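Local atomic coordinates of transcriptional protein SWT1 (Saccharomyces cerevisiae, PDB entry 4PQZ), a protein that is involved in transcription, probably as an activator, has RNA endonuclease activity, and is represented by its C-terminal HEPN-like domain. Residues A53-H56 with T57-E61; L88-S92 with V93-L97; K142-N145 with E146-Q149. All blocks are in the same frame, centred on the assembly; numbering follows the deposited sequence.

Contact 1 (A53-H56 with T57-E61)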
loop_
_atom_site.group_PDB
_atom_site.type_symbol
_atom_site.label_atom_id
_atom_site.label_comp_id
_atom_site.label_asym_id
_atom_site.label_seq_id
_atom_site.Cartn_x
_atom_site.Cartn_y
_atom_site.Cartn_z
ATOM N N ALA A 53 -5.832 -0.770 -4.577
ATOM C CA ALA A 53 -4.873 -0.933 -5.669
ATOM C C ALA A 53 -4.687 -2.398 -6.069
ATOM O O ALA A 53 -4.617 -2.728 -7.256
ATOM C CB ALA A 53 -3.539 -0.308 -5.313
ATOM N N ILE A 54 -4.621 -3.272 -5.075
ATOM C CA ILE A 54 -4.489 -4.690 -5.344
ATOM C C ILE A 54 -5.774 -5.276 -5.936
ATOM O O ILE A 54 -5.724 -5.991 -6.940
ATOM C CB ILE A 54 -4.032 -5.456 -4.093
ATOM C CG1 ILE A 54 -2.567 -5.099 -3.802
ATOM C CG2 ILE A 54 -4.202 -6.943 -4.289
ATOM C CD1 ILE A 54 -1.985 -5.856 -2.680
ATOM N N ASP A 55 -6.917 -4.943 -5.335
ATOM C CA ASP A 55 -8.243 -5.318 -5.854
ATOM C C ASP A 55 -8.423 -4.949 -7.320
ATOM O O ASP A 55 -8.824 -5.770 -8.135
ATOM C CB ASP A 55 -9.357 -4.648 -5.024
ATOM C CG ASP A 55 -10.780 -5.117 -5.427
ATOM O OD1 ASP A 55 -11.254 -6.155 -4.919
ATOM O OD2 ASP A 55 -11.434 -4.434 -6.238
ATOM N N HIS A 56 -8.112 -3.701 -7.645
ATOM C CA HIS A 56 -8.371 -3.139 -8.969
ATOM C C HIS A 56 -7.506 -3.789 -10.050
ATOM O O HIS A 56 -7.956 -4.059 -11.168
ATOM C CB HIS A 56 -8.145 -1.610 -8.946
ATOM C CG HIS A 56 -8.902 -0.881 -10.006
ATOM N ND1 HIS A 56 -8.324 -0.472 -11.195
ATOM C CD2 HIS A 56 -10.197 -0.492 -10.069
ATOM C CE1 HIS A 56 -9.227 0.137 -11.934
ATOM N NE2 HIS A 56 -10.378 0.141 -11.274
ATOM N N THR A 57 -6.253 -4.020 -9.702
ATOM C CA THR A 57 -5.298 -4.618 -10.616
ATOM C C THR A 57 -5.638 -6.112 -10.868
ATOM O O THR A 57 -5.603 -6.580 -12.008
ATOM C CB THR A 57 -3.862 -4.398 -10.080
ATOM O OG1 THR A 57 -3.390 -3.093 -10.457
ATOM C CG2 THR A 57 -2.879 -5.488 -10.572
ATOM N N LEU A 58 -6.011 -6.832 -9.813
ATOM C CA LEU A 58 -6.347 -8.251 -9.929
ATOM C C LEU A 58 -7.632 -8.479 -10.723
ATOM O O LEU A 58 -7.689 -9.347 -11.597
ATOM C CB LEU A 58 -6.459 -8.901 -8.552
ATOM C CG LEU A 58 -5.208 -9.595 -7.988
ATOM C CD1 LEU A 58 -4.422 -10.230 -9.072
ATOM C CD2 LEU A 58 -4.323 -8.641 -7.417
ATOM N N ARG A 59 -8.656 -7.691 -10.410
ATOM C CA ARG A 59 -9.920 -7.740 -11.122
ATOM C C ARG A 59 -9.763 -7.386 -12.605
ATOM O O ARG A 59 -10.464 -7.929 -13.457
ATOM C CB ARG A 59 -10.936 -6.818 -10.454
ATOM C CG ARG A 59 -11.485 -7.355 -9.139
ATOM C CD ARG A 59 -12.581 -6.428 -8.629
ATOM N NE ARG A 59 -13.161 -6.859 -7.359
ATOM C CZ ARG A 59 -14.183 -7.706 -7.252
ATOM N NH1 ARG A 59 -14.733 -8.233 -8.345
ATOM N NH2 ARG A 59 -14.648 -8.039 -6.052
ATOM N N LYS A 60 -8.843 -6.484 -12.915
ATOM C CA LYS A 60 -8.578 -6.119 -14.309
ATOM C C LYS A 60 -7.801 -7.195 -15.084
ATOM O O LYS A 60 -8.104 -7.477 -16.251
ATOM C CB LYS A 60 -7.873 -4.759 -14.410
ATOM C CG LYS A 60 -7.638 -4.305 -15.849
ATOM C CD LYS A 60 -7.482 -2.788 -15.955
ATOM C CE LYS A 60 -7.425 -2.360 -17.416
ATOM N NZ LYS A 60 -8.491 -3.029 -18.230
ATOM N N GLU A 61 -6.814 -7.803 -14.437
ATOM C CA GLU A 61 -6.140 -8.961 -15.024
ATOM C C GLU A 61 -7.069 -10.183 -15.232
ATOM O O GLU A 61 -7.059 -10.802 -16.298
ATOM C CB GLU A 61 -4.932 -9.365 -14.181
ATOM C CG GLU A 61 -4.013 -10.382 -14.845
ATOM C CD GLU A 61 -3.247 -9.814 -16.030
ATOM O OE1 GLU A 61 -3.337 -8.590 -16.276
ATOM O OE2 GLU A 61 -2.555 -10.599 -16.718
#
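Asp-55 and Arg-59, one helical turn apart, form a salt bridge. NE of Arg-59 donates to OD1 of Asp-55 at 3.2 Å, with an N-H...O angle of 158°. OD1 is met on its syn side, somewhat out of the carboxylate plane. The same N-H makes a weak, more bent bond to OD2. The carboxylate thus sits at the NE edge of the guanidinium, with the two planes 51° apart. CG of Asp-55 lies anti to its backbone N (chi1 -174°), which carries the carboxylate along the helix to the arginine. The arginine runs extended from CG to NE, and its CD rests 3.3 Å from OD2 of Asp-55. OD1 has a second partner, the hydroxyl of Tyr-71, so two neighbours fix the rotation of the carboxylate.

Beneath the side chains runs the backbone pattern of the helix. Thr-57 N bonds to Ala-53 O, Leu-58 N to Ile-54 O, and Arg-59 N to Asp-55 O. Lys-60 N bonds to His-56 O at 3.1 Å.

The apolar packing lies on another face. Ile-54 and Leu-58 lie side by side and point the same way, with CG2 of Ile-54 3.6 Å from CD2 of Leu-58. Both are buried. Ile-54 packs on Ala-82, Tyr-85 and Ile-86 of helix 79-88, and Leu-58 on Phe-94 of helix 90-97. His-56 turns its ring to Phe-143, in an edge-to-face pair, and to Phe-52.

These i to i+4 pairs are those of an amphipathic alpha-helix. Here it is the C-terminal part of helix 35-62, with a charged outer face and an apolar inner face, in the all-helical HEPN-like domain.

Contact 2 (L88-S92 with V93-L97)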
loop_
_atom_site.group_PDB
_atom_site.type_symbol
_atom_site.label_atom_id
_atom_site.label_comp_id
_atom_site.label_asym_id
_atom_site.label_seq_id
_atom_site.Cartn_x
_atom_site.Cartn_y
_atom_site.Cartn_z
ATOM N N LEU A 88 2.497 -13.506 -4.600
ATOM C CA LEU A 88 1.939 -14.638 -5.378
ATOM C C LEU A 88 1.732 -14.304 -6.843
ATOM O O LEU A 88 1.863 -15.168 -7.702
ATOM C CB LEU A 88 0.596 -15.098 -4.810
ATOM C CG LEU A 88 0.641 -15.895 -3.516
ATOM C CD1 LEU A 88 -0.786 -16.218 -3.100
ATOM C CD2 LEU A 88 1.465 -17.165 -3.709
ATOM N N PHE A 89 1.403 -13.041 -7.112
ATOM C CA PHE A 89 1.072 -12.603 -8.461
ATOM C C PHE A 89 2.169 -11.751 -9.078
ATOM O O PHE A 89 1.918 -11.008 -10.029
ATOM C CB PHE A 89 -0.284 -11.875 -8.477
ATOM C CG PHE A 89 -1.452 -12.799 -8.240
ATOM C CD1 PHE A 89 -1.992 -13.542 -9.288
ATOM C CD2 PHE A 89 -1.993 -12.943 -6.973
ATOM C CE1 PHE A 89 -3.057 -14.412 -9.077
ATOM C CE2 PHE A 89 -3.066 -13.827 -6.754
ATOM C CZ PHE A 89 -3.590 -14.555 -7.811
ATOM N N TRP A 90 3.384 -11.886 -8.554
ATOM C CA TRP A 90 4.511 -11.048 -8.975
ATOM C C TRP A 90 4.836 -11.181 -10.460
ATOM O O TRP A 90 4.822 -10.201 -11.214
ATOM C CB TRP A 90 5.762 -11.347 -8.135
ATOM C CG TRP A 90 6.964 -10.464 -8.472
ATOM C CD1 TRP A 90 8.066 -10.812 -9.224
ATOM C CD2 TRP A 90 7.174 -9.106 -8.073
ATOM N NE1 TRP A 90 8.938 -9.754 -9.307
ATOM C CE2 TRP A 90 8.424 -8.698 -8.604
ATOM C CE3 TRP A 90 6.429 -8.193 -7.315
ATOM C CZ2 TRP A 90 8.934 -7.415 -8.417
ATOM C CZ3 TRP A 90 6.949 -6.929 -7.111
ATOM C CH2 TRP A 90 8.183 -6.547 -7.665
ATOM N N VAL A 91 5.129 -12.402 -10.873
ATOM C CA VAL A 91 5.514 -12.682 -12.247
ATOM C C VAL A 91 4.396 -12.355 -13.234
ATOM O O VAL A 91 4.651 -11.800 -14.303
ATOM C CB VAL A 91 5.966 -14.159 -12.369
ATOM C CG1 VAL A 91 6.170 -14.555 -13.828
ATOM C CG2 VAL A 91 7.237 -14.400 -11.517
ATOM N N SER A 92 3.156 -12.678 -12.864
ATOM C CA SER A 92 2.006 -12.490 -13.744
ATOM C C SER A 92 1.539 -11.045 -13.853
ATOM O O SER A 92 1.195 -10.559 -14.947
ATOM C CB SER A 92 0.818 -13.345 -13.261
ATOM O OG SER A 92 1.078 -14.739 -13.414
ATOM N N VAL A 93 1.473 -10.361 -12.709
ATOM C CA VAL A 93 0.824 -9.054 -12.681
ATOM C C VAL A 93 1.668 -7.905 -12.096
ATOM O O VAL A 93 1.740 -6.833 -12.686
ATOM C CB VAL A 93 -0.529 -9.114 -11.943
ATOM C CG1 VAL A 93 -1.362 -7.916 -12.328
ATOM C CG2 VAL A 93 -1.293 -10.395 -12.293
ATOM N N PHE A 94 2.310 -8.130 -10.949
ATOM C CA PHE A 94 2.857 -7.024 -10.176
ATOM C C PHE A 94 4.281 -6.558 -10.519
ATOM O O PHE A 94 4.591 -5.393 -10.344
ATOM C CB PHE A 94 2.710 -7.287 -8.679
ATOM C CG PHE A 94 1.315 -7.157 -8.199
ATOM C CD1 PHE A 94 0.764 -5.899 -7.970
ATOM C CD2 PHE A 94 0.530 -8.284 -8.005
ATOM C CE1 PHE A 94 -0.565 -5.764 -7.541
ATOM C CE2 PHE A 94 -0.784 -8.170 -7.575
ATOM C CZ PHE A 94 -1.326 -6.910 -7.339
ATOM N N SER A 95 5.143 -7.448 -11.001
ATOM C CA SER A 95 6.503 -7.041 -11.324
ATOM C C SER A 95 6.512 -6.041 -12.470
ATOM O O SER A 95 7.405 -5.211 -12.574
ATOM C CB SER A 95 7.384 -8.234 -11.696
ATOM O OG SER A 95 7.047 -8.728 -12.974
ATOM N N GLU A 96 5.534 -6.153 -13.353
ATOM C CA GLU A 96 5.407 -5.203 -14.449
ATOM C C GLU A 96 5.203 -3.790 -13.920
ATOM O O GLU A 96 5.759 -2.837 -14.457
ATOM C CB GLU A 96 4.231 -5.574 -15.347
ATOM C CG GLU A 96 4.099 -4.666 -16.531
ATOM C CD GLU A 96 2.719 -4.686 -17.158
ATOM O OE1 GLU A 96 1.807 -5.343 -16.608
ATOM O OE2 GLU A 96 2.556 -4.016 -18.201
ATOM N N LEU A 97 4.401 -3.672 -12.864
ATOM C CA LEU A 97 4.131 -2.377 -12.240
ATOM C C LEU A 97 5.374 -1.837 -11.525
ATOM O O LEU A 97 5.502 -0.640 -11.296
ATOM C CB LEU A 97 2.956 -2.472 -11.264
ATOM C CG LEU A 97 1.662 -3.061 -11.825
ATOM C CD1 LEU A 97 0.532 -3.028 -10.809
ATOM C CD2 LEU A 97 1.280 -2.355 -13.101
HETATM O O HOH W 1 4.358 -8.623 -14.509
HETATM O O HOH W 2 2.663 -8.419 -16.722
#
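Phe-89 O accepts two backbone N-H groups, from Val-93 and from Phe-94. The bond from Phe-94 N, five residues on, makes a pi-type turn at the start of helix 90-97, with Phe-89 as N-cap. That from Val-93 N has alpha-helical spacing. The bond from Val-93 N to Phe-89 O is 2.8 Å and that from Phe-94 N to Phe-89 O is 3.0 Å. The two donors arrive from opposite faces of the carbonyl plane. The i+5 spacing repeats one residue on, where Ser-95 N donates to Trp-90 O at 2.8 Å. OG of Ser-95 adds a weak bond to that oxygen.

Two waters bridge the outer side of the turn. Water 1 donates to Val-91 O and accepts from Glu-96 N. Water 2 donates to Ser-92 O and to OE1 of Glu-96.

Among the apolar contacts, CB of Phe-89 touches the ring of Phe-94 at CD2, 3.7 Å away. CG2 of Val-93 reaches CB of Phe-89 more loosely. Val-93 and Phe-94 are buried and continue onto Thr-57 and Leu-58 of helix 35-62.

The aromatic contact involves Trp-90. Its CG is anti to the backbone N (chi1 -177°), which swings the indole along the helix and over Ser-95. Trp-108 and Phe-98 also meet the indole. In a CH-pi contact, CB of Ser-95 stands 3.4 Å from the centroid of the Trp-90 five-membered ring, 19° off the ring normal.

Contact 3 (K142-N145 with E146-Q149)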
loop_
_atom_site.group_PDB
_atom_site.type_symbol
_atom_site.label_atom_id
_atom_site.label_comp_id
_atom_site.label_asym_id
_atom_site.label_seq_id
_atom_site.Cartn_x
_atom_site.Cartn_y
_atom_site.Cartn_z
ATOM N N LYS A 142 -0.558 2.204 -13.681
ATOM C CA LYS A 142 -1.359 1.971 -14.873
ATOM C C LYS A 142 -2.809 2.342 -14.646
ATOM O O LYS A 142 -3.667 2.030 -15.465
ATOM C CB LYS A 142 -1.249 0.516 -15.341
ATOM C CG LYS A 142 0.182 0.095 -15.683
ATOM C CD LYS A 142 0.177 -1.256 -16.361
ATOM C CE LYS A 142 1.000 -1.252 -17.635
ATOM N NZ LYS A 142 0.659 -2.441 -18.480
ATOM N N PHE A 143 -3.081 3.015 -13.532
ATOM C CA PHE A 143 -4.431 3.483 -13.256
ATOM C C PHE A 143 -4.736 4.734 -14.097
ATOM O O PHE A 143 -3.884 5.230 -14.853
ATOM C CB PHE A 143 -4.628 3.762 -11.761
ATOM C CG PHE A 143 -4.667 2.521 -10.904
ATOM C CD1 PHE A 143 -4.506 1.250 -11.462
ATOM C CD2 PHE A 143 -4.877 2.624 -9.530
ATOM C CE1 PHE A 143 -4.534 0.096 -10.655
ATOM C CE2 PHE A 143 -4.918 1.469 -8.714
ATOM C CZ PHE A 143 -4.739 0.206 -9.278
ATOM N N THR A 144 -5.947 5.245 -13.975
ATOM C CA THR A 144 -6.305 6.447 -14.730
ATOM C C THR A 144 -5.659 7.705 -14.131
ATOM O O THR A 144 -5.233 7.708 -12.969
ATOM C CB THR A 144 -7.816 6.616 -14.816
ATOM O OG1 THR A 144 -8.315 7.139 -13.579
ATOM C CG2 THR A 144 -8.481 5.257 -15.119
ATOM N N ASN A 145 -5.561 8.761 -14.938
ATOM C CA ASN A 145 -4.982 10.025 -14.482
ATOM C C ASN A 145 -5.713 10.537 -13.239
ATOM O O ASN A 145 -5.104 11.062 -12.301
ATOM C CB ASN A 145 -5.018 11.061 -15.611
ATOM C CG ASN A 145 -4.268 12.348 -15.262
ATOM O OD1 ASN A 145 -4.863 13.319 -14.785
ATOM N ND2 ASN A 145 -2.955 12.357 -15.503
ATOM N N GLU A 146 -7.023 10.330 -13.234
ATOM C CA GLU A 146 -7.894 10.683 -12.115
ATOM C C GLU A 146 -7.523 9.985 -10.807
ATOM O O GLU A 146 -7.440 10.624 -9.745
ATOM C CB GLU A 146 -9.314 10.285 -12.462
ATOM C CG GLU A 146 -10.342 10.937 -11.600
ATOM C CD GLU A 146 -11.595 11.219 -12.383
ATOM O OE1 GLU A 146 -12.413 10.285 -12.519
ATOM O OE2 GLU A 146 -11.747 12.359 -12.883
ATOM N N GLU A 147 -7.333 8.667 -10.883
ATOM C CA GLU A 147 -7.059 7.875 -9.696
ATOM C C GLU A 147 -5.688 8.241 -9.168
ATOM O O GLU A 147 -5.487 8.320 -7.957
ATOM C CB GLU A 147 -7.224 6.362 -9.966
ATOM C CG GLU A 147 -8.706 5.968 -10.123
ATOM C CD GLU A 147 -8.922 4.618 -10.820
ATOM O OE1 GLU A 147 -8.003 4.129 -11.521
ATOM O OE2 GLU A 147 -10.032 4.050 -10.670
ATOM N N LYS A 148 -4.768 8.517 -10.089
ATOM C CA LYS A 148 -3.432 9.008 -9.748
ATOM C C LYS A 148 -3.399 10.383 -9.039
ATOM O O LYS A 148 -2.654 10.545 -8.069
ATOM C CB LYS A 148 -2.519 8.979 -10.984
ATOM C CG LYS A 148 -2.047 7.568 -11.378
ATOM C CD LYS A 148 -2.071 7.339 -12.875
ATOM C CE LYS A 148 -0.707 7.461 -13.515
ATOM N NZ LYS A 148 -0.830 8.106 -14.876
ATOM N N GLN A 149 -4.190 11.356 -9.519
ATOM C CA GLN A 149 -4.379 12.642 -8.827
ATOM C C GLN A 149 -4.928 12.410 -7.413
ATOM O O GLN A 149 -4.440 12.978 -6.429
ATOM C CB GLN A 149 -5.343 13.562 -9.609
ATOM C CG GLN A 149 -4.847 14.015 -10.993
ATOM C CD GLN A 149 -5.789 15.016 -11.669
ATOM O OE1 GLN A 149 -6.383 15.864 -11.008
ATOM N NE2 GLN A 149 -5.925 14.916 -12.991
#
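Asn-145 and Gln-149 join their side-chain amides by a short hydrogen bond on the protein surface. NE2 of Gln-149 donates to OD1 of Asn-145 at 2.6 Å. The acceptor lies in the amide plane of Gln-149, yet the two amides are turned 78° against each other. Their backbones pair as well, Gln-149 N to Asn-145 O.

Thr-144 caps the helix start. Its OG1 stands between its own N and carbonyl carbon (chi1 78°), facing the first turn, and accepts from Glu-147 N at 3.3 Å. In return, OE1 of Glu-147 takes a straight but long and weak bond from Thr-144 N. The same OE1 lies 3.4 Å from CB of Phe-143, whose ring packs against Phe-140.

Lys-148 N bonds to Thr-144 O, and its bent side chain lays CD 3.2 Å from Thr-144 O and 3.4 Å from Phe-143 O. With an alanine in place of Lys-148, the backbone bond could remain, but the carbonyls of Phe-143 and Thr-144 would probably lose the methylene cover of CD.

The reciprocal Thr-144 and Glu-147 bonds are a capping box, here opening helix 145-163, the last helix of the HEPN-like domain.

All three contacts join side chains three to five residues apart, each on a different helix: contact 1 on 35-62, contact 2 on 90-97, contact 3 at the start of 145-163. Contacts 1 and 2 are partly buried and contact 3 is at the surface. Contact 1 lies between the others: Thr-57 CG2 packs 3.4 Å from Val-93 CG1, and Thr-57 OG1 lies 3.4 Å from Phe-143 CE1. Contacts 2 and 3 are joined by the Glu-96 to Lys-142 salt bridge. The chemistry differs with place. Near its end, helix 35-62 has a salt bridge and Ile-54 to Leu-58 packing. The turn of 88-97 combines i+5 backbone bonds with aromatic packing and waters. Polar capping holds 142-149.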